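Local coordinates for putative antibiotic biosynthesis monooxygenase (Bordetella bronchiseptica, PDB 3GZ7), which is of unproven function but probably acts as an antibiotic biosynthesis monooxygenase of the dimeric alpha-beta barrel type, at residues A[80-83]-A[84-88]. Sequence-based numbering, arbitrary orientation.
Sequences NHMV and DFRQS. With CIT (citric acid), chain C.
His81 and Arg86 converge on one carboxylate oxygen of a bound citrate, which probably came from the crystallisation liquor. The imidazole stands nearly upright to the guanidinium, with planes 80° apart; His81 CE1 comes within 3.7 Å of Arg86 NH2. NE2 of His81 points straight at citrate O1, which lies at the ring edge, though at 2.5 Å the separation is doubtfully short. Arg86 NE donates to citrate O1 at 3.0 Å, and NH2 reaches O1 as well. NH2 makes a further, weak bond to the citrate hydroxyl O7. Trp94 NE1 and Arg95 NE also bond the citrate, so the site can hold an anion; whether it does so in the cell is not known.

Phe85 CD2 meets the His81 ring at its edge, in plane, 4.0 Å from His81 CD2. Met82, present as selenomethionine, runs alongside Arg86; its chain bends at chi2 (-73°) and again at chi3, laying SE over one guanidinium face, 3.6 Å from Arg86 NH1. A water joins that NH1 to the carbonyl O of Met82. On another side of the turn, Asn80 ND2 donates to Asp84 OD2 at 3.0 Å. The acceptor lies in the amide plane, although amide and carboxylate are turned 40° apart.

The backbone bonds from Phe85 N to Asn80 O and from Arg86 N to His81 O both span five residues, as in a pi-type turn. Ser88 OG bonds Phe85 O and weakly caps Phe91 N, linking helix 78-85 to helix 89-98. Helix 78-85 packs on the antiparallel sheet of this alpha-beta barrel fold: His81 stacks on Trp75 of strand 68-75 and bonds His110 of strand 107-113, while Phe85 stacks on Phe48 of helix 34-49.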
loop_
_atom_site.group_PDB
_atom_site.type_symbol
_atom_site.label_atom_id
_atom_site.label_comp_id
_atom_site.label_asym_id
_atom_site.label_seq_id
_atom_site.Cartn_x
_atom_site.Cartn_y
_atom_site.Cartn_z
ATOM N N ASN A 80 -17.233 -0.446 -8.365
ATOM C CA ASN A 80 -17.834 -1.025 -7.142
ATOM C C ASN A 80 -17.535 -0.133 -5.958
ATOM O O ASN A 80 -18.373 0.055 -5.076
ATOM C CB ASN A 80 -17.302 -2.422 -6.850
ATOM C CG ASN A 80 -17.916 -3.497 -7.736
ATOM O OD1 ASN A 80 -17.295 -4.566 -7.952
ATOM N ND2 ASN A 80 -19.136 -3.246 -8.229
ATOM N N HIS A 81 -16.338 0.449 -5.954
ATOM C CA HIS A 81 -15.998 1.457 -4.956
ATOM C C HIS A 81 -16.546 2.866 -5.206
ATOM O O HIS A 81 -17.233 3.443 -4.364
ATOM C CB HIS A 81 -14.472 1.535 -4.792
ATOM C CG HIS A 81 -14.050 2.577 -3.819
ATOM N ND1 HIS A 81 -12.943 3.350 -4.016
ATOM C CD2 HIS A 81 -14.644 3.041 -2.704
ATOM C CE1 HIS A 81 -12.841 4.226 -3.034
ATOM N NE2 HIS A 81 -13.874 4.074 -2.235
HETATM N N MSE A 82 -16.203 3.438 -6.350
HETATM C CA MSE A 82 -16.355 4.879 -6.556
HETATM C C MSE A 82 -17.772 5.299 -6.905
HETATM O O MSE A 82 -18.166 6.429 -6.631
HETATM C CB MSE A 82 -15.369 5.348 -7.622
HETATM C CG MSE A 82 -13.867 5.208 -7.147
HETATM SE SE MSE A 82 -13.401 6.537 -5.834
HETATM C CE MSE A 82 -13.402 8.029 -7.008
ATOM N N VAL A 83 -18.536 4.372 -7.476
ATOM C CA VAL A 83 -19.939 4.563 -7.767
ATOM C C VAL A 83 -20.770 3.875 -6.694
ATOM O O VAL A 83 -21.454 4.545 -5.899
ATOM C CB VAL A 83 -20.286 4.064 -9.246
ATOM C CG1 VAL A 83 -21.793 4.081 -9.570
ATOM C CG2 VAL A 83 -19.525 4.881 -10.295
ATOM N N ASP A 84 -20.689 2.538 -6.628
ATOM C CA ASP A 84 -21.610 1.754 -5.762
ATOM C C ASP A 84 -21.437 2.046 -4.253
ATOM O O ASP A 84 -22.414 2.398 -3.569
ATOM C CB ASP A 84 -21.558 0.221 -6.078
ATOM C CG ASP A 84 -21.796 -0.075 -7.550
ATOM O OD1 ASP A 84 -22.599 0.663 -8.141
ATOM O OD2 ASP A 84 -21.158 -0.989 -8.144
ATOM N N PHE A 85 -20.228 1.887 -3.733
ATOM C CA PHE A 85 -20.016 2.084 -2.303
ATOM C C PHE A 85 -20.232 3.552 -1.940
ATOM O O PHE A 85 -20.919 3.879 -0.969
ATOM C CB PHE A 85 -18.634 1.601 -1.824
ATOM C CG PHE A 85 -18.361 1.905 -0.364
ATOM C CD1 PHE A 85 -18.937 1.145 0.631
ATOM C CD2 PHE A 85 -17.574 2.979 -0.003
ATOM C CE1 PHE A 85 -18.703 1.447 1.971
ATOM C CE2 PHE A 85 -17.361 3.302 1.321
ATOM C CZ PHE A 85 -17.913 2.538 2.301
ATOM N N ARG A 86 -19.685 4.438 -2.760
ATOM C CA ARG A 86 -19.802 5.869 -2.511
ATOM C C ARG A 86 -21.229 6.430 -2.528
ATOM O O ARG A 86 -21.495 7.446 -1.903
ATOM C CB ARG A 86 -18.911 6.616 -3.497
ATOM C CG ARG A 86 -17.453 6.592 -3.151
ATOM C CD ARG A 86 -17.073 7.601 -2.067
ATOM N NE ARG A 86 -15.650 7.451 -1.761
ATOM C CZ ARG A 86 -14.657 8.040 -2.412
ATOM N NH1 ARG A 86 -14.891 8.861 -3.452
ATOM N NH2 ARG A 86 -13.408 7.782 -2.035
ATOM N N GLN A 87 -22.136 5.792 -3.262
ATOM C CA GLN A 87 -23.548 6.223 -3.296
ATOM C C GLN A 87 -24.426 5.508 -2.232
ATOM O O GLN A 87 -25.608 5.761 -2.160
ATOM C CB GLN A 87 -24.138 5.996 -4.700
ATOM C CG GLN A 87 -23.602 6.948 -5.779
ATOM C CD GLN A 87 -24.436 6.919 -7.026
ATOM O OE1 GLN A 87 -23.969 6.568 -8.113
ATOM N NE2 GLN A 87 -25.705 7.264 -6.870
ATOM N N SER A 88 -23.857 4.619 -1.409
ATOM C CA SER A 88 -24.664 3.807 -0.502
ATOM C C SER A 88 -24.729 4.487 0.841
ATOM O O SER A 88 -23.839 5.264 1.202
ATOM C CB SER A 88 -24.057 2.427 -0.311
ATOM O OG SER A 88 -22.860 2.511 0.461
HETATM C C1 CIT C . -13.844 5.265 1.010
HETATM O O1 CIT C . -14.291 5.343 -0.173
HETATM O O2 CIT C . -13.161 4.272 1.410
HETATM C C2 CIT C . -14.113 6.400 1.948
HETATM C C3 CIT C . -12.962 7.405 2.017
HETATM O O7 CIT C . -12.875 8.011 0.718
HETATM C C4 CIT C . -11.622 6.771 2.345
HETATM C C5 CIT C . -11.582 5.886 3.590
HETATM O O3 CIT C . -12.058 4.696 3.660
HETATM O O4 CIT C . -10.987 6.369 4.578
HETATM C C6 CIT C . -13.284 8.527 2.984
HETATM O O5 CIT C . -13.188 9.700 2.585
HETATM O O6 CIT C . -13.638 8.295 4.169
HETATM O O HOH W 1 -17.221 8.777 -5.411
#